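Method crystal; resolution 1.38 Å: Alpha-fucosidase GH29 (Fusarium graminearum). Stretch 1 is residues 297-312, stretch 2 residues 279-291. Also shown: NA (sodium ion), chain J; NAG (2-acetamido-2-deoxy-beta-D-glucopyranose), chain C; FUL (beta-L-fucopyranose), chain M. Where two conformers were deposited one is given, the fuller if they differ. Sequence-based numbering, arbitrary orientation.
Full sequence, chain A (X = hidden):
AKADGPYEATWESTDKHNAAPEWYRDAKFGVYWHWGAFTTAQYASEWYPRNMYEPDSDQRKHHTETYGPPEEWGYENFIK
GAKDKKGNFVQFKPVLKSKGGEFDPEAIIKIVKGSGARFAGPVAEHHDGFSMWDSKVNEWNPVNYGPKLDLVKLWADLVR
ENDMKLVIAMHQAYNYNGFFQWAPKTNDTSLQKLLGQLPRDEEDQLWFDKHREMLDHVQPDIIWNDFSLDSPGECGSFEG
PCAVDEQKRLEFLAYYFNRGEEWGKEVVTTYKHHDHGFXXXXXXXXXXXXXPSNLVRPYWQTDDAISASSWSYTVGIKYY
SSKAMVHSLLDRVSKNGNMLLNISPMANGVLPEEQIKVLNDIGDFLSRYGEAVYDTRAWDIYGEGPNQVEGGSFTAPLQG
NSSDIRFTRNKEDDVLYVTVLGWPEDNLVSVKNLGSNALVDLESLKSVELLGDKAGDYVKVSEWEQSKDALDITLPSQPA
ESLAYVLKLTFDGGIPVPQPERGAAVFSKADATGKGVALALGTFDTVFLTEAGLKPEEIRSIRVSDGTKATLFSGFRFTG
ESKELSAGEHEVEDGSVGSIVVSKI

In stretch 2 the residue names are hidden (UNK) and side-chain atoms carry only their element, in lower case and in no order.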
ATOM      1  N   ARG A 297      13.391   0.379  -1.812  1.00 11.74           N
ATOM      2  CA  ARG A 297      13.365  -0.220  -3.145  1.00 11.88           C
ATOM      3  C   ARG A 297      13.549  -1.726  -2.960  1.00 11.73           C
ATOM      4  O   ARG A 297      14.315  -2.149  -2.077  1.00 13.79           O
ATOM      5  CB  ARG A 297      14.484   0.342  -4.028  1.00 11.28           C
ATOM      6  CG  ARG A 297      14.411   1.870  -4.176  1.00 12.05           C
ATOM      7  CD  ARG A 297      15.463   2.417  -5.118  1.00 13.43           C
ATOM      8  NE  ARG A 297      15.315   3.854  -5.341  1.00 12.96           N
ATOM      9  CZ  ARG A 297      14.423   4.387  -6.163  1.00 14.31           C
ATOM     10  NH1 ARG A 297      13.595   3.617  -6.865  1.00 16.24           N
ATOM     11  NH2 ARG A 297      14.354   5.702  -6.281  1.00 16.71           N
ATOM     12  N   PRO A 298      12.882  -2.548  -3.783  1.00 10.70           N
ATOM     13  CA  PRO A 298      12.086  -2.133  -4.941  1.00  9.80           C
ATOM     14  C   PRO A 298      10.698  -1.632  -4.571  1.00 10.51           C
ATOM     15  O   PRO A 298      10.300  -1.594  -3.393  1.00 11.77           O
ATOM     16  CB  PRO A 298      12.000  -3.414  -5.773  1.00 13.41           C
ATOM     17  CG  PRO A 298      12.024  -4.489  -4.741  1.00 13.19           C
ATOM     18  CD  PRO A 298      12.979  -4.010  -3.701  1.00 12.65           C
ATOM     19  N   TYR A 299       9.964  -1.270  -5.619  1.00 10.65           N
ATOM     20  CA  TYR A 299       8.606  -0.707  -5.481  1.00 11.55           C
ATOM     21  C   TYR A 299       7.742  -1.542  -4.542  1.00 10.84           C
ATOM     22  O   TYR A 299       7.707  -2.773  -4.637  1.00 10.29           O
ATOM     23  CB  TYR A 299       7.941  -0.629  -6.869  1.00 10.26           C
ATOM     24  CG  TYR A 299       6.951   0.515  -6.951  1.00 10.17           C
ATOM     25  CD1 TYR A 299       7.350   1.785  -7.366  1.00 10.35           C
ATOM     26  CD2 TYR A 299       5.627   0.345  -6.540  1.00 11.28           C
ATOM     27  CE1 TYR A 299       6.463   2.840  -7.378  1.00 10.93           C
ATOM     28  CE2 TYR A 299       4.722   1.413  -6.558  1.00  9.80           C
ATOM     29  CZ  TYR A 299       5.171   2.638  -6.964  1.00 10.57           C
ATOM     30  OH  TYR A 299       4.340   3.706  -6.970  1.00 10.59           O
ATOM     31  N   TRP A 300       7.027  -0.872  -3.647  1.00  9.58           N
ATOM     32  CA  TRP A 300       6.259  -1.512  -2.576  1.00 10.21           C
ATOM     33  C   TRP A 300       4.885  -0.827  -2.456  1.00  9.79           C
ATOM     34  O   TRP A 300       4.583   0.148  -3.191  1.00 10.48           O
ATOM     35  CB  TRP A 300       7.048  -1.434  -1.232  1.00 10.42           C
ATOM     36  CG  TRP A 300       7.455  -0.037  -0.930  1.00 10.12           C
ATOM     37  CD1 TRP A 300       8.570   0.585  -1.374  1.00 11.03           C
ATOM     38  CD2 TRP A 300       6.695   0.958  -0.222  1.00  9.41           C
ATOM     39  NE1 TRP A 300       8.567   1.907  -0.976  1.00 11.06           N
ATOM     40  CE2 TRP A 300       7.415   2.164  -0.289  1.00  9.90           C
ATOM     41  CE3 TRP A 300       5.477   0.944   0.453  1.00 10.42           C
ATOM     42  CZ2 TRP A 300       6.961   3.342   0.306  1.00 10.74           C
ATOM     43  CZ3 TRP A 300       5.012   2.121   1.035  1.00 11.72           C
ATOM     44  CH2 TRP A 300       5.768   3.308   0.955  1.00 11.16           C
ATOM     45  N   GLN A 301       4.033  -1.305  -1.563  1.00  8.94           N
ATOM     46  CA  GLN A 301       2.805  -0.574  -1.242  1.00  9.33           C
ATOM     47  C   GLN A 301       2.513  -0.685   0.232  1.00  9.42           C
ATOM     48  O   GLN A 301       3.214  -1.423   0.950  1.00 10.18           O
ATOM     49  CB  GLN A 301       1.599  -1.010  -2.098  1.00 11.88           C
ATOM     50  CG  GLN A 301       1.022  -2.393  -1.768  1.00 11.72           C
ATOM     51  CD  GLN A 301      -0.448  -2.475  -2.116  1.00 10.82           C
ATOM     52  OE1 GLN A 301      -0.821  -2.436  -3.304  1.00 12.83           O
ATOM     53  NE2 GLN A 301      -1.297  -2.491  -1.091  1.00 11.41           N
ATOM     54  N   THR A 302       1.500   0.038   0.682  1.00  9.18           N
ATOM     55  CA  THR A 302       1.031  -0.033   2.049  1.00 10.09           C
ATOM     56  C   THR A 302      -0.480   0.202   2.030  1.00 10.83           C
ATOM     57  O   THR A 302      -1.029   0.760   1.064  1.00 11.37           O
ATOM     58  CB  THR A 302       1.795   0.930   2.954  1.00 11.28           C
ATOM     59  OG1 THR A 302       1.410   0.750   4.320  1.00 11.30           O
ATOM     60  CG2 THR A 302       1.513   2.363   2.572  1.00 11.08           C
ATOM     61  N   ASP A 303      -1.145  -0.211   3.093  1.00 10.81           N
ATOM     62  CA  ASP A 303      -2.586   0.032   3.252  1.00 10.65           C
ATOM     63  C   ASP A 303      -2.852   1.054   4.359  1.00 13.72           C
ATOM     64  O   ASP A 303      -2.142   1.081   5.367  1.00 17.15           O
ATOM     65  CB  ASP A 303      -3.336  -1.256   3.596  1.00 13.05           C
ATOM     66  CG  ASP A 303      -2.824  -2.426   2.828  1.00 10.99           C
ATOM     67  OD1 ASP A 303      -2.903  -2.402   1.586  1.00 11.54           O
ATOM     68  OD2 ASP A 303      -2.291  -3.365   3.484  1.00 12.55           O
ATOM     69  N   ASP A 304      -3.868   1.892   4.196  1.00 13.68           N
ATOM     70  CA  ASP A 304      -4.263   2.828   5.234  1.00 13.01           C
ATOM     71  C   ASP A 304      -5.785   2.807   5.324  1.00 12.69           C
ATOM     72  O   ASP A 304      -6.425   2.050   4.611  1.00 12.49           O
ATOM     73  CB  ASP A 304      -3.760   4.231   4.938  1.00 14.55           C
ATOM     74  CG  ASP A 304      -3.314   4.957   6.199  1.00 22.21           C
ATOM     75  OD1 ASP A 304      -4.073   4.960   7.202  1.00 20.08           O
ATOM     76  OD2 ASP A 304      -2.198   5.508   6.189  1.00 20.99           O
ATOM     77  N   ALA A 305      -6.367   3.632   6.194  1.00 16.16           N
ATOM     78  CA  ALA A 305      -7.811   3.597   6.408  1.00 18.57           C
ATOM     79  C   ALA A 305      -8.302   4.953   6.862  1.00 24.04           C
ATOM     80  O   ALA A 305      -7.570   5.665   7.545  1.00 17.26           O
ATOM     81  CB  ALA A 305      -8.138   2.526   7.439  1.00 19.07           C
ATOM     82  N   ILE A 306      -9.507   5.350   6.449  1.00 16.94           N
ATOM     83  CA  ILE A 306     -10.089   6.586   6.940  1.00 19.21           C
ATOM     84  C   ILE A 306     -10.374   6.423   8.457  1.00 14.08           C
ATOM     85  O   ILE A 306     -10.385   7.383   9.150  1.00 14.55           O
ATOM     86  CB  ILE A 306     -11.357   7.038   6.103  1.00 14.91           C
ATOM     87  CG1 ILE A 306     -11.001   7.161   4.615  1.00 16.99           C
ATOM     88  CG2 ILE A 306     -11.903   8.350   6.616  1.00 18.23           C
ATOM     89  CD1 ILE A 306     -12.205   7.477   3.733  1.00 18.64           C
ATOM     90  N   SER A 307     -10.895   5.269   8.776  0.61 11.70           N
ATOM     91  CA  SER A 307     -11.295   5.012  10.123  0.61 10.10           C
ATOM     92  C   SER A 307     -10.114   5.140  11.061  0.61 14.09           C
ATOM     93  O   SER A 307      -9.002   4.743  10.741  0.61 14.34           O
ATOM     94  CB  SER A 307     -11.845   3.613  10.193  0.61 14.06           C
ATOM     95  OG  SER A 307     -11.985   3.261  11.530  0.61 12.72           O
ATOM     96  N   ALA A 308     -10.386   5.778  12.190  0.61 13.53           N
ATOM     97  CA  ALA A 308      -9.444   5.941  13.272  0.61 17.18           C
ATOM     98  C   ALA A 308      -9.734   4.879  14.317  0.61 21.42           C
ATOM     99  O   ALA A 308      -9.113   4.856  15.377  0.61 19.36           O
ATOM    100  CB  ALA A 308      -9.592   7.305  13.862  0.61 11.58           C
ATOM    101  N   SER A 309     -10.677   3.993  14.001  0.61 14.76           N
ATOM    102  CA  SER A 309     -11.016   2.900  14.879  0.61 18.52           C
ATOM    103  C   SER A 309     -10.429   1.598  14.210  0.61 17.27           C
ATOM    104  O   SER A 309      -9.225   1.486  14.105  0.61 19.95           O
ATOM    105  CB  SER A 309     -12.535   2.962  15.158  0.61 20.90           C
ATOM    106  OG  SER A 309     -12.915   4.254  15.737  0.61 15.50           O
ATOM    107  N   SER A 310     -11.281   0.653  13.811  1.00 23.92           N
ATOM    108  CA  SER A 310     -11.114  -0.551  12.960  1.00 15.44           C
ATOM    109  C   SER A 310     -11.168  -0.434  11.414  1.00 14.29           C
ATOM    110  O   SER A 310     -11.399   0.656  10.913  1.00 16.71           O
ATOM    111  CB  SER A 310     -12.171  -1.518  13.505  1.00 26.49           C
ATOM    112  OG  SER A 310     -13.091  -2.013  12.580  1.00 16.33           O
ATOM    113  N   TRP A 311     -10.922  -1.518  10.680  1.00 12.89           N
ATOM    114  CA  TRP A 311     -11.023  -1.537   9.199  1.00 12.66           C
ATOM    115  C   TRP A 311     -12.489  -1.642   8.743  1.00 12.20           C
ATOM    116  O   TRP A 311     -12.830  -1.267   7.618  1.00 12.26           O
ATOM    117  CB  TRP A 311     -10.179  -2.668   8.561  1.00 14.36           C
ATOM    118  CG  TRP A 311      -8.727  -2.557   8.885  1.00 14.91           C
ATOM    119  CD1 TRP A 311      -8.124  -2.984  10.026  1.00 15.90           C
ATOM    120  CD2 TRP A 311      -7.686  -1.980   8.073  1.00 15.98           C
ATOM    121  NE1 TRP A 311      -6.792  -2.711   9.988  1.00 16.43           N
ATOM    122  CE2 TRP A 311      -6.491  -2.092   8.799  1.00 17.48           C
ATOM    123  CE3 TRP A 311      -7.650  -1.390   6.800  1.00 12.09           C
ATOM    124  CZ2 TRP A 311      -5.274  -1.630   8.309  1.00 14.54           C
ATOM    125  CZ3 TRP A 311      -6.438  -0.943   6.305  1.00 11.83           C
ATOM    126  CH2 TRP A 311      -5.270  -1.051   7.063  1.00 14.19           C
ATOM    127  N   SER A 312     -13.358  -2.146   9.609  1.00 10.33           N
ATOM    128  CA  SER A 312     -14.769  -2.359   9.280  1.00 10.41           C
ATOM    129  C   SER A 312     -15.644  -1.447  10.160  1.00 12.07           C
ATOM    130  O   SER A 312     -15.271  -1.073  11.257  1.00 13.01           O
ATOM    131  CB  SER A 312     -15.078  -3.832   9.499  1.00 14.37           C
ATOM    132  OG  SER A 312     -16.444  -4.146   9.318  1.00 14.86           O
ATOM    133  N   UNK A 279       8.013 -14.188  -2.459  0.50 13.31           N
ATOM    134  CA  UNK A 279       9.313 -13.543  -2.650  0.50 14.82           C
ATOM    135  C   UNK A 279       9.106 -12.147  -3.258  0.50 12.28           C
ATOM    136  O   UNK A 279       8.135 -11.904  -3.984  0.50 11.48           O
ATOM    137  n   UNK A 279      12.401 -19.542  -1.574  0.50 25.63           N
ATOM    138  c   UNK A 279      12.375 -18.331  -2.105  0.50 23.48           C
ATOM    139  c   UNK A 279      10.205 -14.401  -3.568  0.50 16.28           C
ATOM    140  c   UNK A 279      11.446 -16.030  -2.080  0.50 25.21           C
ATOM    141  n   UNK A 279      13.164 -18.060  -3.134  0.50 25.37           N
ATOM    142  c   UNK A 279      10.372 -15.864  -3.134  0.50 15.61           C
ATOM    143  n   UNK A 279      11.558 -17.410  -1.600  0.50 24.40           N
ATOM    144  N   UNK A 280      10.029 -11.232  -2.973  1.00 13.32           N
ATOM    145  CA  UNK A 280       9.977  -9.870  -3.494  1.00 11.47           C
ATOM    146  C   UNK A 280      10.550  -9.785  -4.899  1.00 12.15           C
ATOM    147  O   UNK A 280      10.598  -8.692  -5.475  1.00 12.95           O
ATOM    148  c   UNK A 280      12.110  -9.254  -2.278  1.00 11.87           C
ATOM    149  n   UNK A 280      12.555  -9.072  -1.051  1.00 14.36           N
ATOM    150  c   UNK A 280      10.665  -8.918  -2.511  1.00 12.02           C
ATOM    151  o   UNK A 280      12.809  -9.651  -3.169  1.00 13.68           O
ATOM    152  N   UNK A 281      10.950 -10.920  -5.477  1.00 12.26           N
ATOM    153  CA  UNK A 281      11.248 -11.008  -6.899  1.00 11.34           C
ATOM    154  C   UNK A 281      10.002 -10.922  -7.784  1.00 15.19           C
ATOM    155  O   UNK A 281      10.068 -10.378  -8.892  1.00 15.61           O
ATOM    156  o   UNK A 281      11.075 -13.338  -6.577  1.00 16.08           O
ATOM    157  c   UNK A 281      13.277 -12.411  -6.581  1.00 17.89           C
ATOM    158  c   UNK A 281      11.896 -12.354  -7.185  1.00 15.23           C
ATOM    159  N   UNK A 282       8.864 -11.426  -7.282  1.00 12.93           N
ATOM    160  CA  UNK A 282       7.691 -11.568  -8.134  1.00 11.92           C
ATOM    161  C   UNK A 282       6.407 -11.027  -7.517  1.00 12.67           C
ATOM    162  O   UNK A 282       5.410 -10.868  -8.229  1.00 13.45           O
ATOM    163  c   UNK A 282       7.515 -13.040  -8.553  1.00 14.67           C
ATOM    164  o   UNK A 282       7.316 -13.840  -7.450  1.00 14.06           O
ATOM    165  N   UNK A 283       6.424 -10.767  -6.219  1.00 10.54           N
ATOM    166  CA  UNK A 283       5.275 -10.223  -5.483  1.00 11.27           C
ATOM    167  C   UNK A 283       5.690  -8.915  -4.838  1.00 12.99           C
ATOM    168  O   UNK A 283       6.875  -8.701  -4.557  1.00 11.29           O
ATOM    169  c   UNK A 283       4.797 -11.212  -4.427  1.00 11.23           C
ATOM    170  N   UNK A 284       4.732  -8.023  -4.622  1.00 11.22           N
ATOM    171  CA  UNK A 284       4.979  -6.705  -4.060  1.00 10.94           C
ATOM    172  C   UNK A 284       4.789  -6.723  -2.554  1.00 10.12           C
ATOM    173  O   UNK A 284       3.752  -7.174  -2.058  1.00 11.67           O
ATOM    174  c   UNK A 284       4.040  -5.655  -4.725  1.00 10.75           C
ATOM    175  c   UNK A 284       4.241  -4.282  -4.100  1.00 12.84           C
ATOM    176  c   UNK A 284       4.308  -5.611  -6.210  1.00 11.79           C
ATOM    177  N   UNK A 285       5.784  -6.240  -1.816  1.00 10.54           N
ATOM    178  CA  UNK A 285       5.704  -6.150  -0.355  1.00 11.16           C
ATOM    179  C   UNK A 285       4.690  -5.101   0.062  1.00 12.38           C
ATOM    180  O   UNK A 285       4.715  -3.960  -0.443  1.00 11.72           O
ATOM    181  o   UNK A 285       8.036  -7.754  -0.562  1.00 16.46           O
ATOM    182  c   UNK A 285       7.061  -5.722   0.261  1.00 12.23           C
ATOM    183  o   UNK A 285       9.147  -6.552   0.914  1.00 16.27           O
ATOM    184  c   UNK A 285       8.139  -6.784   0.204  1.00 16.44           C
ATOM    185  N   UNK A 286       3.813  -5.460   0.999  1.00 10.82           N
ATOM    186  CA  UNK A 286       2.775  -4.567   1.519  1.00 10.36           C
ATOM    187  C   UNK A 286       3.113  -4.255   2.968  1.00 11.43           C
ATOM    188  O   UNK A 286       3.021  -5.107   3.867  1.00 10.92           O
ATOM    189  o   UNK A 286      -0.680  -4.974   2.422  1.00 11.67           O
ATOM    190  c   UNK A 286       0.283  -4.407   1.824  1.00 11.79           C
ATOM    191  c   UNK A 286       1.418  -5.258   1.385  1.00 10.72           C
ATOM    192  o   UNK A 286       0.301  -3.190   1.564  1.00 12.92           O
ATOM    193  N   UNK A 287       3.594  -3.049   3.202  1.00 11.07           N
ATOM    194  CA  UNK A 287       4.039  -2.642   4.521  1.00 12.83           C
ATOM    195  C   UNK A 287       2.911  -2.361   5.462  1.00 15.54           C
ATOM    196  O   UNK A 287       1.817  -1.955   5.042  1.00 13.35           O
ATOM    197  c   UNK A 287       6.276  -1.654   3.957  1.00 14.58           C
ATOM    198  c   UNK A 287       9.033  -1.057   6.493  1.00 17.30           C
ATOM    199  c   UNK A 287       4.880  -1.375   4.394  1.00 13.51           C
ATOM    200  c   UNK A 287       6.673  -2.124   2.752  1.00 11.93           C
ATOM    201  c   UNK A 287       7.718  -1.064   6.041  1.00 15.87           C
ATOM    202  c   UNK A 287       8.544  -1.899   3.933  1.00 14.41           C
ATOM    203  n   UNK A 287       8.037  -2.270   2.717  1.00 14.58           N
ATOM    204  c   UNK A 287      10.085  -1.438   5.666  1.00 16.31           C
ATOM    205  c   UNK A 287       7.463  -1.501   4.736  1.00 13.44           C
ATOM    206  c   UNK A 287       9.869  -1.868   4.385  1.00 15.17           C
ATOM    207  N   UNK A 288       3.209  -2.516   6.755  1.00 15.75           N
ATOM    208  CA  UNK A 288       2.272  -2.192   7.824  1.00 17.99           C
ATOM    209  C   UNK A 288       1.824  -0.740   7.732  1.00 16.72           C
ATOM    210  O   UNK A 288       2.530   0.102   7.210  1.00 17.58           O
ATOM    211  c   UNK A 288       2.940  -2.439   9.186  1.00 20.51           C
ATOM    212  c   UNK A 288       4.132  -1.546   9.472  1.00 31.21           C
ATOM    213  o   UNK A 288       6.298  -1.969  10.377  1.00 58.43           O
ATOM    214  c   UNK A 288       5.067  -2.138  10.519  1.00 69.82           C
ATOM    215  o   UNK A 288       4.572  -2.782  11.470  1.00 59.26           O
ATOM    216  N   UNK A 289       0.662  -0.446   8.306  1.00 20.25           N
ATOM    217  CA  UNK A 289       0.090   0.898   8.234  1.00 20.25           C
ATOM    218  C   UNK A 289       1.078   1.998   8.655  1.00 20.10           C
ATOM    219  O   UNK A 289       1.782   1.886   9.658  1.00 19.62           O
ATOM    220  c   UNK A 289      -1.176   0.942   9.078  1.00 23.39           C
ATOM    221  n   UNK A 289      -4.159   3.137   9.492  1.00 23.48           N
ATOM    222  n   UNK A 289      -5.746   2.220  10.855  1.00 25.20           N
ATOM    223  c   UNK A 289      -3.286   1.992   9.647  1.00 21.75           C
ATOM    224  n   UNK A 289      -6.095   4.296   9.895  1.00 23.76           N
ATOM    225  c   UNK A 289      -2.062   2.127   8.804  1.00 22.13           C
ATOM    226  c   UNK A 289      -5.339   3.225  10.088  1.00 22.71           C
ATOM    227  N   UNK A 290       1.137   3.061   7.862  1.00 21.59           N
ATOM    228  CA  UNK A 290       2.137   4.099   8.056  1.00 19.00           C
ATOM    229  C   UNK A 290       3.256   3.977   7.042  1.00 16.21           C
ATOM    230  O   UNK A 290       3.891   4.980   6.699  1.00 16.82           O
ATOM    231  N   UNK A 291       3.520   2.748   6.580  1.00 14.37           N
ATOM    232  CA  UNK A 291       4.627   2.479   5.673  1.00 12.38           C
ATOM    233  C   UNK A 291       6.015   2.592   6.291  1.00 14.39           C
ATOM    234  O   UNK A 291       6.152   2.802   7.499  1.00 16.32           O
TER
HETATM  235 NA    NA J 619      10.695 -10.688 -11.076  1.00 15.10          NA
HETATM  236  C1  NAG C   1      13.961  -9.341  -0.635  1.00 14.91           C
HETATM  237  C2  NAG C   1      14.493  -8.384   0.400  1.00 12.61           C
HETATM  238  C3  NAG C   1      15.943  -8.741   0.713  1.00 13.69           C
HETATM  239  C4  NAG C   1      16.058 -10.213   1.105  1.00 16.16           C
HETATM  240  C5  NAG C   1      15.372 -11.096   0.065  1.00 15.35           C
HETATM  241  C6  NAG C   1      15.322 -12.558   0.453  1.00 17.36           C
HETATM  242  C7  NAG C   1      13.786  -6.052   0.694  1.00 15.82           C
HETATM  243  C8  NAG C   1      13.721  -4.697   0.076  1.00 15.25           C
HETATM  244  N2  NAG C   1      14.372  -7.002  -0.042  1.00 13.76           N
HETATM  245  O3  NAG C   1      16.394  -7.911   1.774  1.00 15.17           O
HETATM  246  O4  NAG C   1      17.426 -10.622   1.140  1.00 15.20           O
HETATM  247  O5  NAG C   1      14.015 -10.665  -0.124  1.00 14.87           O
HETATM  248  O6  NAG C   1      14.503 -12.745   1.596  1.00 27.11           O
HETATM  249  O7  NAG C   1      13.320  -6.279   1.805  1.00 15.56           O
HETATM  250  C1  FUL M 622      -4.490  -7.381   8.929  1.00 13.49           C
HETATM  251  C2  FUL M 622      -5.820  -8.049   9.211  1.00 16.14           C
HETATM  252  O2  FUL M 622      -5.749  -8.958  10.321  1.00 13.61           O
HETATM  253  C3  FUL M 622      -6.792  -6.935   9.497  1.00 13.34           C
HETATM  254  O3  FUL M 622      -8.039  -7.494   9.845  1.00 12.57           O
HETATM  255  C4  FUL M 622      -6.888  -6.090   8.252  1.00 13.81           C
HETATM  256  O4  FUL M 622      -7.446  -6.866   7.196  1.00 13.00           O
HETATM  257  C5  FUL M 622      -5.502  -5.579   7.881  1.00 14.89           C
HETATM  258  C6  FUL M 622      -5.491  -4.782   6.594  1.00 15.82           C
HETATM  259  O5  FUL M 622      -4.554  -6.633   7.737  1.00 13.26           O
HETATM  260  O1  FUL M 622      -3.522  -8.380   8.739  1.00 15.10           O
HETATM  261  O   HOH W   1       8.235  -4.923  -2.903  1.00 12.06           O
HETATM  262  O   HOH W   2      -0.786  -2.655   5.651  1.00 21.28           O
HETATM  263  O   HOH W   3      -5.039   6.555   8.829  1.00 38.85           O
HETATM  264  O   HOH W   4       0.006   2.619   5.649  1.00 29.56           O
HETATM  265  O   HOH W   5      10.337  -8.250 -10.712  1.00 13.82           O
HETATM  266  O   HOH W   6      11.226 -10.345 -13.379  1.00 20.19           O
HETATM  267  O   HOH W   7      13.073 -10.621 -10.493  1.00 23.28           O

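Position 279 carries three carbons, a nitrogen, then a carbon with two more nitrogens. That is a guanidinium, so Arg-279. It stays clear of stretch 1.

Position 280 has two carbons, the second bearing one oxygen and one nitrogen. The nitrogen lies 1.5 Å from NAG C1, a covalent bond. This is a glycosylated amide, Asn-280.

Position 281 has one carbon carrying an oxygen and a carbon. It is Thr-281, and its backbone O binds the sodium ion NA at 2.3 Å.

Position 282 has one carbon and one oxygen: Ser-282. Position 283 has a single carbon: Ala-283. Neither reaches stretch 1.

Position 284 has three carbons, branched at CB. One branch lies 3.8 Å from Trp-300 CA. The residue is Val-284.

Position 285 has two carbons, the second with two oxygens. This is Asp-285. Its side chain is satisfied elsewhere in the structure, while its backbone O accepts from Gln-301 N at 3.0 Å.

Position 286 has the same atom set. One carboxylate oxygen accepts from Gln-301 NE2 at 3.2 Å, and the other lies 2.5 Å from Asp-303 OD2. The residue is Asp-286. Two acid oxygens this close suggest that one of the acids is protonated; which one is open.

Position 287 has one carbon, then fused five- and six-membered rings with eight carbons and one nitrogen. Only an indole fits: Trp-287. Its CD1 lies 4.0 Å from Trp-300 CE3, with the two rings oblique. Its backbone N donates to Gln-301 O at 2.8 Å.

Position 288 has three carbons, the third with two oxygens: Glu-288. It is exposed, and its CA-to-CB bond points away from stretch 1.

Position 289 has three carbons, a nitrogen, then a carbon with two nitrogens. The chain nitrogen lies 2.9 Å from Asp-304 OD1, and a terminal nitrogen donates to Ser-307 O at 3.1 Å. This is Arg-289, its side chain extended.

Position 290 has no side-chain atoms. At its backbone angles, phi 103° and psi -29°, a CB would be jammed against the carbonyl O of the residue before, so Gly-290.

Position 291 is also bare. An ideal CB would sit 3.7 Å from Trp-300 CZ3 and from Thr-302 CG2. Positive phi agrees: Gly-291.

The contact starts as parallel strand pairing, with Gln-301 bonded through its backbone to both neighbours of Asp-286. Thr-302 OG1 then donates to Trp-287 O at 2.8 Å. The turn from Glu-288 to Gly-291 follows, and Arg-289 has the most surface covered by the other stretch. Its salt bridge from NE to Asp-304 OD1 ties the turn to the end of the other strand.

Stretch 2 279-291: RNTSAVDDWERGG
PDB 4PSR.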